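Local coordinates for protein Proline/betaine transporter, RALF (Rickettsia prowazekii str. Madrid E, PDB 4D7R) that probably acts as a guanine nucleotide exchange factor through its Sec7 domain, here fused in an engineered chimera to the capping domain of a Legionella relative, at residues 52-55 against 56-60; 83-86 against 87-91; 72-75 against 76-79; 117-120 against 121-124. All coordinates share one frame; numbering follows the deposited sequence.

Contact 1: residues 52-55 against 56-60; sequences IKKW and CTDNN
With CG of Trp-55 anti to its backbone N (chi1 -177°) and CG of Asn-59 swung beside its own N (chi1 -66°), the asparagine amide comes to rest over one face of the indole. ND2 sits above the five-membered ring, 3.1 Å from CD1 of Trp-55, while CB of Asn-59 stands 4.1 Å from the centroid of the six-membered ring, almost on its normal, as a CH-pi contact. The amide plane is tilted 35° against the indole, and ND2 also donates to Trp-55 O at 3.0 Å, a partner lying close to the amide plane. That carbonyl also takes the backbone N of Asn-59 at 2.9 Å, and the two donors reach it from opposite faces of its plane. Cys-56 SG lies at the edge of the same indole, 3.9 Å from CE3 of Trp-55, and packs back on CG2 of Ile-52.

All this closes the C-terminal end of helix 45-58 in the Sec7 domain, a bundle of helices, and Asn-59 is where the backbone leaves helical geometry. Two residues earlier a similar doubling occurs at Lys-53 O, which accepts both N and OG1 of Thr-57; the hydroxyl, at 2.9 Å, approaches from above the carbonyl plane. On the exposed flank, Lys-54 bends at its last torsion and sends NZ toward Asp-58 OD2, a weak salt bridge of 3.4 Å. Lys-53 turns its charge elsewhere, to Asp-93, with Phe-63 as a cation-pi partner. The inner flank, Ile-52 and Cys-56, rests on helix 63-73.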
ATOM      1  N   ILE A  52     -18.089 -10.935 -10.993  1.00 23.69           N
ATOM      2  CA  ILE A  52     -18.580  -9.625 -11.451  1.00 21.67           C
ATOM      3  C   ILE A  52     -18.273  -9.518 -12.945  1.00 26.53           C
ATOM      4  O   ILE A  52     -19.118  -9.052 -13.716  1.00 24.00           O
ATOM      5  CB  ILE A  52     -17.979  -8.405 -10.657  1.00 23.25           C
ATOM      6  CG1 ILE A  52     -18.328  -8.458  -9.158  1.00 21.72           C
ATOM      7  CG2 ILE A  52     -18.442  -7.082 -11.289  1.00 22.05           C
ATOM      8  CD1 ILE A  52     -17.530  -7.497  -8.249  1.00 22.02           C
ATOM      9  N   LYS A  53     -17.055  -9.952 -13.353  1.00 25.60           N
ATOM     10  CA  LYS A  53     -16.625  -9.981 -14.757  1.00 26.71           C
ATOM     11  C   LYS A  53     -17.593 -10.882 -15.526  1.00 31.35           C
ATOM     12  O   LYS A  53     -18.181 -10.441 -16.509  1.00 29.84           O
ATOM     13  CB  LYS A  53     -15.186 -10.526 -14.897  1.00 28.70           C
ATOM     14  CG  LYS A  53     -14.101  -9.528 -14.489  1.00 32.69           C
ATOM     15  CD  LYS A  53     -12.709 -10.150 -14.484  1.00 32.02           C
ATOM     16  CE  LYS A  53     -11.640  -9.106 -14.249  1.00 37.45           C
ATOM     17  NZ  LYS A  53     -11.413  -8.265 -15.464  1.00 37.97           N
ATOM     18  N   LYS A  54     -17.812 -12.120 -15.017  1.00 30.60           N
ATOM     19  CA  LYS A  54     -18.730 -13.115 -15.601  1.00 30.83           C
ATOM     20  C   LYS A  54     -20.157 -12.562 -15.753  1.00 35.55           C
ATOM     21  O   LYS A  54     -20.719 -12.651 -16.840  1.00 36.92           O
ATOM     22  CB  LYS A  54     -18.728 -14.411 -14.761  1.00 33.71           C
ATOM     23  CG  LYS A  54     -19.538 -15.560 -15.375  1.00 45.52           C
ATOM     24  CD  LYS A  54     -19.734 -16.712 -14.386  1.00 54.17           C
ATOM     25  CE  LYS A  54     -20.665 -17.794 -14.894  1.00 67.81           C
ATOM     26  NZ  LYS A  54     -22.076 -17.334 -15.013  1.00 77.91           N
ATOM     27  N   TRP A  55     -20.739 -11.996 -14.709  1.00 30.67           N
ATOM     28  CA  TRP A  55     -22.071 -11.408 -14.766  1.00 29.26           C
ATOM     29  C   TRP A  55     -22.169 -10.237 -15.658  1.00 29.61           C
ATOM     30  O   TRP A  55     -23.115 -10.133 -16.336  1.00 28.21           O
ATOM     31  CB  TRP A  55     -22.549 -11.040 -13.396  1.00 27.19           C
ATOM     32  CG  TRP A  55     -23.971 -10.464 -13.203  1.00 27.80           C
ATOM     33  CD1 TRP A  55     -25.109 -11.155 -12.848  1.00 31.45           C
ATOM     34  CD2 TRP A  55     -24.368  -9.107 -13.297  1.00 26.53           C
ATOM     35  NE1 TRP A  55     -26.150 -10.321 -12.728  1.00 30.26           N
ATOM     36  CE2 TRP A  55     -25.734  -9.053 -13.000  1.00 30.70           C
ATOM     37  CE3 TRP A  55     -23.708  -7.934 -13.581  1.00 26.72           C
ATOM     38  CZ2 TRP A  55     -26.436  -7.870 -12.999  1.00 29.58           C
ATOM     39  CZ3 TRP A  55     -24.416  -6.782 -13.584  1.00 27.55           C
ATOM     40  CH2 TRP A  55     -25.754  -6.757 -13.295  1.00 29.08           C
ATOM     41  N   CYS A  56     -21.198  -9.313 -15.613  1.00 26.17           N
ATOM     42  CA  CYS A  56     -21.196  -8.151 -16.515  1.00 25.01           C
ATOM     43  C   CYS A  56     -21.117  -8.588 -18.000  1.00 31.66           C
ATOM     44  O   CYS A  56     -21.750  -7.972 -18.839  1.00 31.50           O
ATOM     45  CB  CYS A  56     -20.092  -7.168 -16.150  1.00 23.79           C
ATOM     46  SG  CYS A  56     -20.375  -6.288 -14.586  1.00 26.12           S
ATOM     47  N   THR A  57     -20.389  -9.677 -18.300  1.00 31.41           N
ATOM     48  CA  THR A  57     -20.272 -10.234 -19.658  1.00 32.25           C
ATOM     49  C   THR A  57     -21.645 -10.745 -20.114  1.00 37.79           C
ATOM     50  O   THR A  57     -22.112 -10.362 -21.188  1.00 38.29           O
ATOM     51  CB  THR A  57     -19.171 -11.328 -19.709  1.00 37.83           C
ATOM     52  OG1 THR A  57     -17.916 -10.751 -19.368  1.00 39.61           O
ATOM     53  CG2 THR A  57     -19.048 -11.985 -21.086  1.00 35.70           C
ATOM     54  N   ASP A  58     -22.298 -11.572 -19.275  1.00 34.79           N
ATOM     55  CA  ASP A  58     -23.608 -12.181 -19.563  1.00 35.05           C
ATOM     56  C   ASP A  58     -24.744 -11.162 -19.611  1.00 38.00           C
ATOM     57  O   ASP A  58     -25.635 -11.293 -20.449  1.00 40.61           O
ATOM     58  CB  ASP A  58     -23.932 -13.286 -18.542  1.00 36.76           C
ATOM     59  CG  ASP A  58     -22.862 -14.356 -18.374  1.00 44.47           C
ATOM     60  OD1 ASP A  58     -22.046 -14.539 -19.310  1.00 44.55           O
ATOM     61  OD2 ASP A  58     -22.834 -15.005 -17.302  1.00 47.23           O
ATOM     62  N   ASN A  59     -24.711 -10.145 -18.733  1.00 31.14           N
ATOM     63  CA  ASN A  59     -25.751  -9.111 -18.660  1.00 29.74           C
ATOM     64  C   ASN A  59     -25.432  -7.817 -19.411  1.00 31.94           C
ATOM     65  O   ASN A  59     -26.166  -6.837 -19.256  1.00 30.52           O
ATOM     66  CB  ASN A  59     -26.130  -8.823 -17.195  1.00 25.85           C
ATOM     67  CG  ASN A  59     -26.787 -10.002 -16.528  1.00 41.94           C
ATOM     68  OD1 ASN A  59     -27.983 -10.262 -16.705  1.00 35.90           O
ATOM     69  ND2 ASN A  59     -25.991 -10.803 -15.848  1.00 33.21           N
ATOM     70  N   ASN A  60     -24.368  -7.815 -20.242  1.00 29.58           N
ATOM     71  CA  ASN A  60     -23.913  -6.634 -21.002  1.00 30.58           C
ATOM     72  C   ASN A  60     -23.749  -5.370 -20.120  1.00 33.45           C
ATOM     73  O   ASN A  60     -24.278  -4.284 -20.433  1.00 33.05           O
ATOM     74  CB  ASN A  60     -24.772  -6.365 -22.242  1.00 37.68           C
ATOM     75  CG  ASN A  60     -24.014  -5.646 -23.337  1.00 74.33           C
ATOM     76  OD1 ASN A  60     -23.078  -6.190 -23.941  1.00 71.90           O
ATOM     77  ND2 ASN A  60     -24.398  -4.404 -23.615  1.00 67.92           N
TER

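Contact 2: residues 83-86 against 87-91; sequences VGDY and LGTDG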
ATOM      1  N   VAL A  83     -10.867  -5.229   0.093  1.00 10.74           N
ATOM      2  CA  VAL A  83     -11.328  -4.055  -0.675  1.00 10.10           C
ATOM      3  C   VAL A  83     -10.168  -3.052  -0.751  1.00 14.06           C
ATOM      4  O   VAL A  83      -9.831  -2.609  -1.855  1.00 12.89           O
ATOM      5  CB  VAL A  83     -12.629  -3.406  -0.117  1.00 13.82           C
ATOM      6  CG1 VAL A  83     -12.865  -2.003  -0.685  1.00 11.99           C
ATOM      7  CG2 VAL A  83     -13.830  -4.300  -0.358  1.00 14.41           C
ATOM      8  N   GLY A  84      -9.562  -2.725   0.405  1.00 11.01           N
ATOM      9  CA  GLY A  84      -8.446  -1.777   0.469  1.00 11.52           C
ATOM     10  C   GLY A  84      -7.313  -2.199  -0.449  1.00 15.07           C
ATOM     11  O   GLY A  84      -6.788  -1.387  -1.228  1.00 15.08           O
ATOM     12  N   ASP A  85      -6.969  -3.487  -0.391  1.00 13.14           N
ATOM     13  CA  ASP A  85      -5.909  -4.055  -1.224  1.00 13.11           C
ATOM     14  C   ASP A  85      -6.216  -3.960  -2.700  1.00 14.72           C
ATOM     15  O   ASP A  85      -5.354  -3.504  -3.448  1.00 13.80           O
ATOM     16  CB  ASP A  85      -5.534  -5.469  -0.814  1.00 15.20           C
ATOM     17  CG  ASP A  85      -4.183  -5.864  -1.368  1.00 23.66           C
ATOM     18  OD1 ASP A  85      -3.167  -5.261  -0.939  1.00 23.02           O
ATOM     19  OD2 ASP A  85      -4.142  -6.760  -2.251  1.00 27.51           O
ATOM     20  N   TYR A  86      -7.450  -4.330  -3.127  1.00 12.96           N
ATOM     21  CA  TYR A  86      -7.812  -4.214  -4.552  1.00 12.28           C
ATOM     22  C   TYR A  86      -7.720  -2.758  -5.030  1.00 15.77           C
ATOM     23  O   TYR A  86      -7.123  -2.494  -6.077  1.00 14.72           O
ATOM     24  CB  TYR A  86      -9.210  -4.801  -4.837  1.00 12.97           C
ATOM     25  CG  TYR A  86      -9.490  -4.942  -6.313  1.00 15.28           C
ATOM     26  CD1 TYR A  86     -10.055  -3.894  -7.041  1.00 14.86           C
ATOM     27  CD2 TYR A  86      -9.186  -6.120  -6.991  1.00 17.74           C
ATOM     28  CE1 TYR A  86     -10.290  -4.006  -8.409  1.00 15.54           C
ATOM     29  CE2 TYR A  86      -9.447  -6.255  -8.354  1.00 19.37           C
ATOM     30  CZ  TYR A  86      -9.999  -5.194  -9.058  1.00 22.24           C
ATOM     31  OH  TYR A  86     -10.267  -5.315 -10.403  1.00 21.15           O
ATOM     32  N   LEU A  87      -8.286  -1.832  -4.255  1.00 13.54           N
ATOM     33  CA  LEU A  87      -8.308  -0.398  -4.590  1.00 10.66           C
ATOM     34  C   LEU A  87      -6.908   0.212  -4.665  1.00 14.92           C
ATOM     35  O   LEU A  87      -6.658   1.038  -5.539  1.00 12.20           O
ATOM     36  CB  LEU A  87      -9.178   0.388  -3.593  1.00  9.69           C
ATOM     37  CG  LEU A  87     -10.723   0.132  -3.641  1.00 13.07           C
ATOM     38  CD1 LEU A  87     -11.407   0.794  -2.454  1.00 12.29           C
ATOM     39  CD2 LEU A  87     -11.326   0.595  -4.972  1.00 15.96           C
ATOM     40  N   GLY A  88      -6.016  -0.208  -3.764  1.00 13.20           N
ATOM     41  CA  GLY A  88      -4.655   0.320  -3.672  1.00 12.75           C
ATOM     42  C   GLY A  88      -3.628  -0.345  -4.570  1.00 17.05           C
ATOM     43  O   GLY A  88      -2.547   0.203  -4.763  1.00 13.35           O
ATOM     44  N   THR A  89      -3.963  -1.506  -5.171  1.00 15.58           N
ATOM     45  CA  THR A  89      -3.041  -2.253  -6.037  1.00 15.77           C
ATOM     46  C   THR A  89      -2.806  -1.583  -7.401  1.00 16.82           C
ATOM     47  O   THR A  89      -3.746  -1.052  -8.002  1.00 15.83           O
ATOM     48  CB  THR A  89      -3.500  -3.739  -6.141  1.00 24.18           C
ATOM     49  OG1 THR A  89      -3.268  -4.392  -4.877  1.00 20.41           O
ATOM     50  CG2 THR A  89      -2.799  -4.510  -7.259  1.00 24.13           C
ATOM     51  N   ASP A  90      -1.548  -1.634  -7.906  1.00 14.96           N
ATOM     52  CA  ASP A  90      -1.223  -1.108  -9.232  1.00 15.58           C
ATOM     53  C   ASP A  90      -1.610  -2.132 -10.309  1.00 20.54           C
ATOM     54  O   ASP A  90      -0.856  -3.039 -10.628  1.00 19.46           O
ATOM     55  CB  ASP A  90       0.272  -0.759  -9.333  1.00 17.32           C
ATOM     56  CG  ASP A  90       0.657   0.083 -10.544  1.00 24.23           C
ATOM     57  OD1 ASP A  90      -0.230   0.794 -11.093  1.00 25.24           O
ATOM     58  OD2 ASP A  90       1.859   0.107 -10.887  1.00 25.17           O
ATOM     59  N   GLY A  91      -2.785  -1.947 -10.865  1.00 18.34           N
ATOM     60  CA  GLY A  91      -3.334  -2.796 -11.907  1.00 18.19           C
ATOM     61  C   GLY A  91      -4.202  -1.954 -12.803  1.00 22.41           C
ATOM     62  O   GLY A  91      -4.702  -0.904 -12.384  1.00 22.21           O
TER
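Helix 80-88 of the Sec7 domain ends here, in a buried C-terminal turn where Thr-89 is the first residue to leave helical geometry. The last regular bonds are those of Leu-87 N to Val-83 O, 3.0 Å and nearly straight at 171°, and of Gly-88 N to Gly-84 O at 2.9 Å. After them the pattern frays. Thr-89 N divides itself between two weak bonds, one to Asp-85 O with a poor angle and one to Tyr-86 O at 3.4 Å. The threonine hydroxyl adds a shorter bond: with OG1 beside the backbone N (chi1 -71°), it donates to Asp-85 O at 2.7 Å, coming from above the carbonyl plane. Asp-85 crosses near it, OD2 standing 3.6 Å from OG1 of Thr-89, but the carboxylate makes its salt bridge through OD1 to Lys-131.

On the apolar side Val-83 and Leu-87 run side by side and point the same way, CG1 of Val-83 meeting CD1 of Leu-87 at 3.6 Å. That pair reaches Phe-71 of helix 63-73, and Leu-87 continues onto Phe-101 of helix 92-103 and Leu-135 of helix 129-146. Tyr-86 touches Phe-63 of helix 63-73 and Asp-93 and Val-97 of helix 92-103. The carbonyls at the helix end are met by helix 92-103, through Asn-94 at Tyr-86 O, and by helix 129-146, through Arg-134 at Gly-88 O.

Contact 3: residues 72-75 against 76-79; sequences YEEK and SNLN
Asn-77 and Glu-74 share the one side-chain to side-chain hydrogen bond: ND2 of Asn-77 donates to OE1 of Glu-74 at 2.9 Å. Glu-74 folds back on itself at chi2 (-57°), which carries its carboxylate round to the asparagine, and the two flat groups end nearly coplanar, 17° apart. OE1 lies in the amide plane of Asn-77 and is met nearly head-on along its C-O bond. The other oxygen, OE2, forms a salt bridge with Lys-34 of helix 31-43, so both ends of the carboxylate are held.

Among the backbone bonds, Asn-77 N reaches Glu-74 O at 2.9 Å, from above the carbonyl plane, whereas Leu-78 N to Lys-75 O is straight but weak at 3.3 Å. A water links Glu-73 O, to which it donates, with Ser-76 N, from which it accepts, each at 2.9 Å.

The apolar share is small: CD1 of Leu-78 lies 4.0 Å from CB of Glu-74, and the leucine goes on to Ile-38 and Phe-41.

Successive bonds from residue i+3 to i mark a short 3-10 turn following helix 63-73 in the Sec7 domain, leading to Asn-79, the N-cap of helix 80-88.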
ATOM      1  N   TYR A  72     -18.531   0.089  -2.644  1.00 11.32           N
ATOM      2  CA  TYR A  72     -19.090   1.226  -1.941  1.00 12.07           C
ATOM      3  C   TYR A  72     -20.361   0.882  -1.154  1.00 16.83           C
ATOM      4  O   TYR A  72     -20.467   1.195   0.043  1.00 17.75           O
ATOM      5  CB  TYR A  72     -19.364   2.350  -2.942  1.00 14.69           C
ATOM      6  CG  TYR A  72     -19.820   3.626  -2.278  1.00 17.14           C
ATOM      7  CD1 TYR A  72     -18.917   4.442  -1.599  1.00 18.51           C
ATOM      8  CD2 TYR A  72     -21.163   3.991  -2.275  1.00 19.68           C
ATOM      9  CE1 TYR A  72     -19.331   5.612  -0.971  1.00 19.06           C
ATOM     10  CE2 TYR A  72     -21.596   5.143  -1.622  1.00 20.74           C
ATOM     11  CZ  TYR A  72     -20.671   5.957  -0.987  1.00 21.90           C
ATOM     12  OH  TYR A  72     -21.082   7.104  -0.371  1.00 27.26           O
ATOM     13  N   GLU A  73     -21.349   0.317  -1.847  1.00 12.51           N
ATOM     14  CA  GLU A  73     -22.661  -0.026  -1.258  1.00 12.49           C
ATOM     15  C   GLU A  73     -22.591  -1.207  -0.300  1.00 18.05           C
ATOM     16  O   GLU A  73     -23.367  -1.256   0.650  1.00 18.29           O
ATOM     17  CB  GLU A  73     -23.673  -0.329  -2.379  1.00 14.35           C
ATOM     18  CG  GLU A  73     -23.935   0.846  -3.301  1.00 17.05           C
ATOM     19  CD  GLU A  73     -24.971   0.608  -4.387  1.00 26.87           C
ATOM     20  OE1 GLU A  73     -25.285  -0.564  -4.687  1.00 25.05           O
ATOM     21  OE2 GLU A  73     -25.413   1.604  -4.996  1.00 21.00           O
ATOM     22  N   GLU A  74     -21.692  -2.181  -0.549  1.00 15.37           N
ATOM     23  CA  GLU A  74     -21.629  -3.359   0.321  1.00 16.48           C
ATOM     24  C   GLU A  74     -20.486  -3.324   1.338  1.00 22.46           C
ATOM     25  O   GLU A  74     -20.054  -4.374   1.814  1.00 23.52           O
ATOM     26  CB  GLU A  74     -21.657  -4.670  -0.499  1.00 18.18           C
ATOM     27  CG  GLU A  74     -22.885  -4.779  -1.388  1.00 23.57           C
ATOM     28  CD  GLU A  74     -24.202  -4.675  -0.646  1.00 36.66           C
ATOM     29  OE1 GLU A  74     -24.335  -5.324   0.420  1.00 26.53           O
ATOM     30  OE2 GLU A  74     -25.097  -3.937  -1.125  1.00 30.80           O
ATOM     31  N   LYS A  75     -20.038  -2.108   1.694  1.00 19.70           N
ATOM     32  CA  LYS A  75     -18.973  -1.837   2.670  1.00 19.30           C
ATOM     33  C   LYS A  75     -19.122  -2.733   3.916  1.00 25.24           C
ATOM     34  O   LYS A  75     -18.222  -3.497   4.204  1.00 21.21           O
ATOM     35  CB  LYS A  75     -18.983  -0.356   3.095  1.00 20.71           C
ATOM     36  CG  LYS A  75     -17.976  -0.045   4.198  1.00 19.65           C
ATOM     37  CD  LYS A  75     -18.312   1.256   4.926  1.00 21.41           C
ATOM     38  CE  LYS A  75     -17.377   1.523   6.078  1.00 30.14           C
ATOM     39  NZ  LYS A  75     -17.583   2.897   6.617  1.00 34.76           N
ATOM     40  N   SER A  76     -20.281  -2.670   4.608  1.00 26.04           N
ATOM     41  CA  SER A  76     -20.534  -3.418   5.846  1.00 27.70           C
ATOM     42  C   SER A  76     -20.528  -4.944   5.713  1.00 30.51           C
ATOM     43  O   SER A  76     -20.527  -5.642   6.731  1.00 31.58           O
ATOM     44  CB  SER A  76     -21.834  -2.945   6.491  1.00 31.40           C
ATOM     45  OG  SER A  76     -22.954  -3.281   5.689  1.00 39.90           O
ATOM     46  N   ASN A  77     -20.475  -5.436   4.495  1.00 25.03           N
ATOM     47  CA  ASN A  77     -20.528  -6.855   4.211  1.00 24.24           C
ATOM     48  C   ASN A  77     -19.296  -7.492   3.644  1.00 25.21           C
ATOM     49  O   ASN A  77     -19.275  -8.663   3.450  1.00 25.66           O
ATOM     50  CB  ASN A  77     -21.684  -7.165   3.278  1.00 25.64           C
ATOM     51  CG  ASN A  77     -22.981  -6.792   3.879  1.00 45.54           C
ATOM     52  OD1 ASN A  77     -23.180  -7.005   5.047  1.00 41.94           O
ATOM     53  ND2 ASN A  77     -23.830  -6.156   3.116  1.00 34.94           N
ATOM     54  N   LEU A  78     -18.304  -6.682   3.335  1.00 18.98           N
ATOM     55  CA  LEU A  78     -17.156  -7.155   2.640  1.00 17.62           C
ATOM     56  C   LEU A  78     -15.912  -7.083   3.516  1.00 19.96           C
ATOM     57  O   LEU A  78     -15.833  -6.337   4.420  1.00 19.79           O
ATOM     58  CB  LEU A  78     -16.929  -6.384   1.344  1.00 16.59           C
ATOM     59  CG  LEU A  78     -17.840  -6.511   0.131  1.00 21.24           C
ATOM     60  CD1 LEU A  78     -17.695  -5.340  -0.831  1.00 21.06           C
ATOM     61  CD2 LEU A  78     -17.650  -7.779  -0.627  1.00 21.74           C
ATOM     62  N   ASN A  79     -14.974  -7.908   3.188  1.00 17.59           N
ATOM     63  CA  ASN A  79     -13.721  -7.910   3.880  1.00 16.33           C
ATOM     64  C   ASN A  79     -13.013  -6.638   3.430  1.00 17.67           C
ATOM     65  O   ASN A  79     -12.557  -6.577   2.364  1.00 14.52           O
ATOM     66  CB  ASN A  79     -12.928  -9.112   3.517  1.00 21.76           C
ATOM     67  CG  ASN A  79     -11.496  -9.085   4.058  1.00 29.74           C
ATOM     68  OD1 ASN A  79     -10.819  -8.091   4.039  1.00 23.15           O
ATOM     69  ND2 ASN A  79     -11.062 -10.227   4.540  1.00 22.80           N
TER
HETATM   70  O   HOH W   1     -22.687  -1.415   3.497  1.00 30.56           O

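Contact 4: residues 117-120 against 121-124; sequences RRFL and QSFK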
ATOM      1  N   ARG A 117     -11.713  11.889   6.418  1.00 17.56           N
ATOM      2  CA  ARG A 117     -12.035  10.892   7.448  1.00 18.10           C
ATOM      3  C   ARG A 117     -12.963   9.799   6.906  1.00 20.21           C
ATOM      4  O   ARG A 117     -12.675   8.614   7.071  1.00 19.13           O
ATOM      5  CB  ARG A 117     -12.737  11.553   8.644  1.00 17.51           C
ATOM      6  CG  ARG A 117     -11.862  12.419   9.509  1.00 19.77           C
ATOM      7  CD  ARG A 117     -12.648  12.779  10.754  1.00 25.61           C
ATOM      8  NE  ARG A 117     -12.049  13.888  11.497  1.00 18.09           N
ATOM      9  CZ  ARG A 117     -11.087  13.749  12.399  1.00 23.11           C
ATOM     10  NH1 ARG A 117     -10.573  12.547  12.654  1.00 20.10           N
ATOM     11  NH2 ARG A 117     -10.627  14.800  13.048  1.00 22.10           N
ATOM     12  N   ARG A 118     -14.031  10.193   6.262  1.00 17.52           N
ATOM     13  CA  ARG A 118     -14.993   9.279   5.722  1.00 18.06           C
ATOM     14  C   ARG A 118     -14.341   8.347   4.688  1.00 19.81           C
ATOM     15  O   ARG A 118     -14.497   7.188   4.761  1.00 19.65           O
ATOM     16  CB  ARG A 118     -16.161  10.048   5.141  1.00 18.86           C
ATOM     17  CG  ARG A 118     -17.363   9.205   4.911  1.00 30.82           C
ATOM     18  CD  ARG A 118     -18.593  10.029   4.690  1.00 37.58           C
ATOM     19  NE  ARG A 118     -19.073   9.918   3.338  1.00 40.01           N
ATOM     20  CZ  ARG A 118     -19.333  10.945   2.563  1.00 47.76           C
ATOM     21  NH1 ARG A 118     -19.334  12.136   3.056  1.00 32.91           N
ATOM     22  NH2 ARG A 118     -19.554  10.773   1.292  1.00 33.74           N
ATOM     23  N   PHE A 119     -13.606   8.907   3.762  1.00 14.02           N
ATOM     24  CA  PHE A 119     -12.928   8.150   2.710  1.00 13.48           C
ATOM     25  C   PHE A 119     -12.035   7.093   3.339  1.00 17.47           C
ATOM     26  O   PHE A 119     -12.166   5.916   3.002  1.00 16.80           O
ATOM     27  CB  PHE A 119     -12.103   9.075   1.774  1.00 13.12           C
ATOM     28  CG  PHE A 119     -11.411   8.357   0.635  1.00 12.58           C
ATOM     29  CD1 PHE A 119     -12.142   7.859  -0.446  1.00 13.63           C
ATOM     30  CD2 PHE A 119     -10.037   8.117   0.675  1.00 15.10           C
ATOM     31  CE1 PHE A 119     -11.495   7.186  -1.504  1.00 14.94           C
ATOM     32  CE2 PHE A 119      -9.394   7.427  -0.376  1.00 15.13           C
ATOM     33  CZ  PHE A 119     -10.126   6.976  -1.456  1.00 12.65           C
ATOM     34  N   LEU A 120     -11.169   7.507   4.289  1.00 13.94           N
ATOM     35  CA  LEU A 120     -10.215   6.600   4.941  1.00 13.89           C
ATOM     36  C   LEU A 120     -10.872   5.409   5.713  1.00 20.96           C
ATOM     37  O   LEU A 120     -10.199   4.393   5.933  1.00 21.98           O
ATOM     38  CB  LEU A 120      -9.203   7.372   5.817  1.00 12.95           C
ATOM     39  CG  LEU A 120      -8.252   8.369   5.117  1.00 17.47           C
ATOM     40  CD1 LEU A 120      -7.453   9.161   6.135  1.00 16.57           C
ATOM     41  CD2 LEU A 120      -7.329   7.673   4.082  1.00 19.02           C
ATOM     42  N   GLN A 121     -12.167   5.535   6.094  0.50 17.27           N
ATOM     43  CA  GLN A 121     -12.936   4.503   6.815  0.50 17.40           C
ATOM     44  C   GLN A 121     -13.666   3.537   5.869  0.50 19.77           C
ATOM     45  O   GLN A 121     -14.146   2.492   6.318  0.50 19.05           O
ATOM     46  CB  GLN A 121     -13.974   5.158   7.743  0.50 19.47           C
ATOM     47  CG  GLN A 121     -13.388   5.832   8.977  0.50 30.44           C
ATOM     48  CD  GLN A 121     -14.351   6.829   9.568  0.50 44.93           C
ATOM     49  OE1 GLN A 121     -13.965   7.832  10.179  0.50 43.34           O
ATOM     50  NE2 GLN A 121     -15.631   6.563   9.421  0.50 36.29           N
ATOM     51  N   SER A 122     -13.747   3.872   4.570  1.00 14.74           N
ATOM     52  CA  SER A 122     -14.456   3.040   3.577  1.00 13.84           C
ATOM     53  C   SER A 122     -13.744   1.720   3.219  1.00 17.65           C
ATOM     54  O   SER A 122     -14.314   0.863   2.528  1.00 18.65           O
ATOM     55  CB  SER A 122     -14.798   3.857   2.333  1.00 13.49           C
ATOM     56  OG  SER A 122     -13.614   4.236   1.652  1.00 19.20           O
ATOM     57  N   PHE A 123     -12.512   1.557   3.710  1.00 12.82           N
ATOM     58  CA  PHE A 123     -11.681   0.366   3.505  1.00 14.21           C
ATOM     59  C   PHE A 123     -10.652   0.251   4.648  1.00 18.15           C
ATOM     60  O   PHE A 123     -10.563   1.146   5.499  1.00 17.29           O
ATOM     61  CB  PHE A 123     -10.963   0.446   2.123  1.00 15.91           C
ATOM     62  CG  PHE A 123     -10.306   1.776   1.821  1.00 17.26           C
ATOM     63  CD1 PHE A 123      -9.117   2.144   2.446  1.00 20.72           C
ATOM     64  CD2 PHE A 123     -10.890   2.671   0.932  1.00 20.04           C
ATOM     65  CE1 PHE A 123      -8.555   3.407   2.232  1.00 22.28           C
ATOM     66  CE2 PHE A 123     -10.324   3.926   0.706  1.00 23.62           C
ATOM     67  CZ  PHE A 123      -9.145   4.280   1.337  1.00 22.55           C
ATOM     68  N   LYS A 124      -9.882  -0.844   4.662  1.00 16.26           N
ATOM     69  CA  LYS A 124      -8.778  -1.017   5.613  1.00 16.39           C
ATOM     70  C   LYS A 124      -7.515  -0.643   4.879  1.00 17.20           C
ATOM     71  O   LYS A 124      -7.233  -1.184   3.815  1.00 15.91           O
ATOM     72  CB  LYS A 124      -8.690  -2.431   6.177  1.00 18.24           C
ATOM     73  CG  LYS A 124      -9.687  -2.683   7.288  1.00 34.03           C
ATOM     74  CD  LYS A 124      -9.150  -3.656   8.302  1.00 42.21           C
ATOM     75  CE  LYS A 124     -10.179  -3.978   9.354  1.00 59.34           C
ATOM     76  NZ  LYS A 124      -9.654  -4.935  10.367  1.00 74.04           N
TER
HETATM   77  O   HOH W   2     -11.258   9.620  11.410  1.00 12.91           O
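Phe-119 and Phe-123 form a T-shaped pair at the C-terminal end of helix 112-121, where the chain of the Sec7 domain runs out into the loop before helix 129-146. This is the tight side. Phe-123 takes the uncommon chi1 of 47°, placing CG between its backbone N and carbonyl carbon, and from there the ring directs its edge at the face of Phe-119. The planes stand at 84°; CE2 of Phe-123 stands over the face, offset toward its rim, and CZ of Phe-123 is 3.6 Å from CE2 of Phe-119. Phe-101 of helix 92-103 packs on both rings, and Phe-105 gives Phe-119 a second edge-to-face partner.

The other flank is looser. Gln-121 passes the backbone carbonyl of Arg-117, its CG 3.4 Å from Arg-117 O. A water accepts from NH1 of Arg-117 at 3.3 Å; its weak link to OE1 of Gln-121 is doubtful, since that residue was deposited in two conformers. The guanidinium has firmer partners in the carbonyls of Lys-216 and Pro-217. Gln-121 N bonds Arg-118 O at 3.2 Å and only weakly Arg-117 O.

On the packed side Ser-122 bonds Phe-119 O twice: its N from above the carbonyl plane at 3.0 Å, its OG within that plane at 2.6 Å.

All four contacts lie in the Sec7 part of the chimera, and each finishes a helix. Contacts 2 and 4 are buried and share a hydrophobic interior: CD1 of Leu-87 packs 3.9 Å from CD2 of Phe-123. Contact 3 is at the surface yet bridges to both, through Leu-78 against Val-83 and the aliphatic part of Lys-75 against the backbone of Gln-121. Contact 1 stands apart, touching none of the others, its centre about 20 Å from that of contact 3, the nearest, and is partly buried. Hydroxyl-to-carbonyl bonds recur in contacts 1, 2 and 4; contact 3 has instead a carboxylate-amide pair. Aromatic chemistry is amide-over-indole in contact 1 and ring-on-ring in contact 4.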